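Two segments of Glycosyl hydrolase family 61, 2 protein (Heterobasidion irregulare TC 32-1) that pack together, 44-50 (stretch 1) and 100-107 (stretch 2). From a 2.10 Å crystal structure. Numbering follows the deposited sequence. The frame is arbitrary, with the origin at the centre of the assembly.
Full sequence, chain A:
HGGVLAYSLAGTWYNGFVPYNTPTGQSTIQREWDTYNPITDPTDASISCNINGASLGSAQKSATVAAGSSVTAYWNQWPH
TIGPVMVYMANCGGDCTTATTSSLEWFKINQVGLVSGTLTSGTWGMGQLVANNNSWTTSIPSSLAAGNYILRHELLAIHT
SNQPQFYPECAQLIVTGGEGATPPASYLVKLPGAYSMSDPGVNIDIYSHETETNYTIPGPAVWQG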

ATOM      1  N   ASP A  44      -9.731  -9.891  -5.318  1.00 15.25           N
ATOM      2  CA  ASP A  44      -9.188  -9.797  -6.687  1.00 15.37           C
ATOM      3  C   ASP A  44      -7.760 -10.361  -6.739  1.00 15.28           C
ATOM      4  O   ASP A  44      -6.947 -10.094  -5.849  1.00 15.03           O
ATOM      5  N   ALA A  45      -7.468 -11.143  -7.778  1.00 15.37           N
ATOM      6  CA  ALA A  45      -6.143 -11.775  -7.940  1.00 15.52           C
ATOM      7  C   ALA A  45      -4.980 -10.762  -8.008  1.00 15.54           C
ATOM      8  O   ALA A  45      -3.872 -11.060  -7.562  1.00 15.52           O
ATOM      9  N   SER A  46      -5.252  -9.572  -8.549  1.00 15.57           N
ATOM     10  CA  SER A  46      -4.250  -8.511  -8.719  1.00 15.70           C
ATOM     11  C   SER A  46      -4.259  -7.430  -7.618  1.00 15.48           C
ATOM     12  O   SER A  46      -3.693  -6.350  -7.804  1.00 15.45           O
ATOM     13  N   ILE A  47      -4.884  -7.710  -6.475  1.00 15.27           N
ATOM     14  CA  ILE A  47      -4.987  -6.708  -5.406  1.00 15.10           C
ATOM     15  C   ILE A  47      -3.638  -6.391  -4.735  1.00 14.78           C
ATOM     16  O   ILE A  47      -3.500  -5.327  -4.123  1.00 14.23           O
ATOM     17  N   SER A  48      -2.647  -7.284  -4.869  1.00 14.64           N
ATOM     18  CA  SER A  48      -1.316  -7.048  -4.303  1.00 14.81           C
ATOM     19  C   SER A  48      -0.633  -5.818  -4.899  1.00 14.95           C
ATOM     20  O   SER A  48      -0.216  -4.932  -4.155  1.00 14.50           O
ATOM     21  N   CYS A  49      -0.535  -5.760  -6.231  1.00 15.42           N
ATOM     22  CA  CYS A  49       0.178  -4.668  -6.906  1.00 15.69           C
ATOM     23  C   CYS A  49      -0.594  -4.014  -8.053  1.00 15.77           C
ATOM     24  O   CYS A  49       0.003  -3.386  -8.932  1.00 15.71           O
ATOM     25  N   ASN A  50      -1.926  -4.119  -7.995  1.00 15.71           N
ATOM     26  CA  ASN A  50      -2.848  -3.532  -8.973  1.00 15.43           C
ATOM     27  C   ASN A  50      -2.838  -4.282 -10.301  1.00 15.45           C
ATOM     28  O   ASN A  50      -2.128  -5.271 -10.451  1.00 15.28           O
ATOM     29  N   THR A 100       6.275 -13.270  -8.422  1.00 22.55           N
ATOM     30  CA  THR A 100       4.817 -13.144  -8.518  1.00 22.24           C
ATOM     31  C   THR A 100       4.342 -12.564  -7.180  1.00 21.44           C
ATOM     32  O   THR A 100       4.464 -13.219  -6.139  1.00 21.10           O
ATOM     33  N   THR A 101       3.824 -11.335  -7.208  1.00 20.34           N
ATOM     34  CA  THR A 101       3.541 -10.589  -5.970  1.00 19.82           C
ATOM     35  C   THR A 101       2.356 -11.177  -5.185  1.00 19.69           C
ATOM     36  O   THR A 101       2.307 -11.060  -3.952  1.00 19.19           O
ATOM     37  N   SER A 102       1.430 -11.825  -5.899  1.00 19.61           N
ATOM     38  CA  SER A 102       0.298 -12.530  -5.283  1.00 19.68           C
ATOM     39  C   SER A 102       0.688 -13.762  -4.453  1.00 19.81           C
ATOM     40  O   SER A 102      -0.123 -14.238  -3.655  1.00 19.86           O
ATOM     41  N   SER A 103       1.906 -14.276  -4.643  1.00 19.62           N
ATOM     42  CA  SER A 103       2.406 -15.418  -3.873  1.00 19.32           C
ATOM     43  C   SER A 103       3.206 -15.029  -2.631  1.00 18.65           C
ATOM     44  O   SER A 103       3.610 -15.907  -1.874  1.00 18.47           O
ATOM     45  N   LEU A 104       3.432 -13.735  -2.410  1.00 17.98           N
ATOM     46  CA  LEU A 104       4.318 -13.294  -1.336  1.00 17.55           C
ATOM     47  C   LEU A 104       3.612 -13.245   0.011  1.00 17.38           C
ATOM     48  O   LEU A 104       2.375 -13.262   0.091  1.00 16.57           O
ATOM     49  N   GLU A 105       4.426 -13.195   1.065  1.00 17.33           N
ATOM     50  CA  GLU A 105       3.946 -13.036   2.432  1.00 17.34           C
ATOM     51  C   GLU A 105       4.052 -11.571   2.831  1.00 16.53           C
ATOM     52  O   GLU A 105       5.156 -11.042   2.989  1.00 16.44           O
ATOM     53  N   TRP A 106       2.899 -10.931   2.998  1.00 15.69           N
ATOM     54  CA  TRP A 106       2.819  -9.491   3.246  1.00 15.05           C
ATOM     55  C   TRP A 106       2.664  -9.198   4.720  1.00 14.99           C
ATOM     56  O   TRP A 106       1.828  -9.812   5.387  1.00 14.87           O
ATOM     57  N   PHE A 107       3.456  -8.243   5.211  1.00 14.75           N
ATOM     58  CA  PHE A 107       3.314  -7.716   6.567  1.00 14.51           C
ATOM     59  C   PHE A 107       3.111  -6.201   6.522  1.00 14.28           C
ATOM     60  O   PHE A 107       3.625  -5.514   5.638  1.00 14.29           O
TER

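The contact between the two stretches is small, with 221 Å² buried when both sides are summed, and three residues account for most of it: S48 (59 Å²), C49 (44 Å²) and T101 (39 Å²). The CA traces come nearest at S48 and S102, whose CA atoms lie 5.8 Å apart.

S48 covers the most surface. Its CA-to-CB bond points toward stretch 2, and a p rotamer (chi1 57°) places S48 OG 2.8 Å from OG1 of T101. This is the one hydrogen bond across the contact, and because both groups are hydroxyls, either could be the donor. T101 meets it with a matching disposition: its CA-to-CB bond points toward stretch 1 and chi1 is 61°, also p. Both residues are buried, so the pairing gives each hydroxyl a polar partner away from solvent. S48 OG also lies 3.6 Å from the backbone N of S102, a proximity rather than a hydrogen bond. The CB of S48 packs against W106, 3.9 Å from CZ2, so the same short side chain has both a polar and an apolar neighbour.

C49 follows with its CA-to-CB bond likewise toward stretch 2. In the m rotamer (chi1 -63°), C49 SG sits 3.4 Å from OG1 of T101 and 4.1 Å from CH2 of W106. The T101 hydroxyl therefore has the S48 oxygen and the C49 sulfur as close neighbours. C49 SG is 5.3 Å from the centroid of the six-membered ring of W106 and 68° off the ring normal, an oblique approach. C49 is also bonded covalently to a group elsewhere in the structure.

W106 contributes 32 Å² with its CA-to-CB bond toward stretch 1 (chi1 -61°, m; chi2 90°). Its indole reaches back along its own stretch, where W106 NE1 makes a weak hydrogen bond to the carbonyl O of T101 (3.2 Å, N-H...acceptor angle 134°). That link ties the ring to the 3-10 segment 101-103, which carries the hydroxyl partner of S48.

S102 makes a lesser contact (29 Å²): the CA-to-CB bond of S102 (p, chi1 60°) is sideways, and S102 CB lies 3.9 Å from the backbone O of A45. A45 CB stays out of contact, 6.1 Å from S102 CB. The CA-to-CB bond of S46 points away; S46 N donates to D44 OD1 (2.8 Å, 159°), within the type I turn from D44 to I47.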

ATOM      1  CB  ASP A  44      -9.204  -8.337  -7.164  1.00 15.64           C
ATOM      2  CG  ASP A  44      -8.916  -8.183  -8.655  1.00 15.85           C
ATOM      3  OD1 ASP A  44      -7.793  -8.474  -9.094  1.00 16.36           O
ATOM      4  OD2 ASP A  44      -9.810  -7.721  -9.389  1.00 16.28           O
ATOM      5  CB  ALA A  45      -6.133 -12.675  -9.169  1.00 15.43           C
ATOM      6  CB  SER A  46      -4.463  -7.850 -10.083  1.00 15.79           C
ATOM      7  OG  SER A  46      -4.337  -8.804 -11.124  1.00 16.28           O
ATOM      8  CB  ILE A  47      -6.075  -7.074  -4.360  1.00 15.17           C
ATOM      9  CG1 ILE A  47      -6.491  -5.822  -3.555  1.00 15.18           C
ATOM     10  CG2 ILE A  47      -5.617  -8.224  -3.461  1.00 15.15           C
ATOM     11  CD1 ILE A  47      -7.752  -5.984  -2.735  1.00 15.37           C
ATOM     12  CB  SER A  48      -0.404  -8.272  -4.455  1.00 14.83           C
ATOM     13  OG  SER A  48      -0.276  -8.663  -5.809  1.00 15.27           O
ATOM     14  CB  CYS A  49       1.555  -5.165  -7.355  1.00 16.00           C
ATOM     15  SG  CYS A  49       2.591  -5.654  -5.958  1.00 16.54           S
ATOM     16  CB  ASN A  50      -2.572  -2.030  -9.187  1.00 15.16           C
ATOM     17  CG  ASN A  50      -3.847  -1.203  -9.282  1.00 14.92           C
ATOM     18  OD1 ASN A  50      -4.856  -1.649  -9.848  1.00 14.58           O
ATOM     19  ND2 ASN A  50      -3.804   0.011  -8.743  1.00 14.64           N
ATOM     20  CB  THR A 100       4.143 -14.512  -8.797  1.00 22.68           C
ATOM     21  OG1 THR A 100       4.679 -15.074  -9.997  1.00 23.01           O
ATOM     22  CG2 THR A 100       2.642 -14.365  -8.974  1.00 22.92           C
ATOM     23  CB  THR A 101       3.330  -9.075  -6.226  1.00 19.28           C
ATOM     24  OG1 THR A 101       2.211  -8.872  -7.090  1.00 18.70           O
ATOM     25  CG2 THR A 101       4.588  -8.441  -6.843  1.00 19.13           C
ATOM     26  CB  SER A 102      -0.725 -12.943  -6.347  1.00 19.71           C
ATOM     27  OG  SER A 102      -0.143 -13.809  -7.308  1.00 19.84           O
ATOM     28  CB  SER A 103       3.275 -16.310  -4.767  1.00 19.56           C
ATOM     29  OG  SER A 103       4.508 -15.680  -5.069  1.00 20.18           O
ATOM     30  CB  LEU A 104       4.927 -11.926  -1.659  1.00 17.57           C
ATOM     31  CG  LEU A 104       5.624 -11.820  -3.025  1.00 17.77           C
ATOM     32  CD1 LEU A 104       6.217 -10.430  -3.199  1.00 17.71           C
ATOM     33  CD2 LEU A 104       6.692 -12.896  -3.203  1.00 17.78           C
ATOM     34  CB  GLU A 105       4.756 -13.906   3.387  1.00 18.13           C
ATOM     35  CG  GLU A 105       4.396 -15.375   3.313  1.00 18.86           C
ATOM     36  CD  GLU A 105       5.287 -16.217   4.201  1.00 19.86           C
ATOM     37  OE1 GLU A 105       6.444 -16.486   3.802  1.00 21.15           O
ATOM     38  OE2 GLU A 105       4.829 -16.610   5.297  1.00 20.41           O
ATOM     39  CB  TRP A 106       1.630  -8.893   2.494  1.00 14.65           C
ATOM     40  CG  TRP A 106       1.758  -9.077   1.044  1.00 14.44           C
ATOM     41  CD1 TRP A 106       1.301 -10.131   0.309  1.00 14.41           C
ATOM     42  CD2 TRP A 106       2.424  -8.204   0.129  1.00 14.26           C
ATOM     43  NE1 TRP A 106       1.619  -9.957  -1.018  1.00 14.37           N
ATOM     44  CE2 TRP A 106       2.318  -8.786  -1.154  1.00 14.27           C
ATOM     45  CE3 TRP A 106       3.093  -6.980   0.266  1.00 14.29           C
ATOM     46  CZ2 TRP A 106       2.854  -8.185  -2.295  1.00 14.30           C
ATOM     47  CZ3 TRP A 106       3.626  -6.377  -0.874  1.00 14.23           C
ATOM     48  CH2 TRP A 106       3.505  -6.984  -2.137  1.00 14.37           C
ATOM     49  CB  PHE A 107       4.508  -8.096   7.460  1.00 14.71           C
ATOM     50  CG  PHE A 107       5.843  -7.606   6.962  1.00 14.78           C
ATOM     51  CD1 PHE A 107       6.560  -8.335   6.010  1.00 14.87           C
ATOM     52  CD2 PHE A 107       6.400  -6.431   7.457  1.00 14.79           C
ATOM     53  CE1 PHE A 107       7.791  -7.885   5.550  1.00 14.82           C
ATOM     54  CE2 PHE A 107       7.635  -5.979   6.999  1.00 14.84           C
ATOM     55  CZ  PHE A 107       8.330  -6.709   6.045  1.00 14.72           C
TER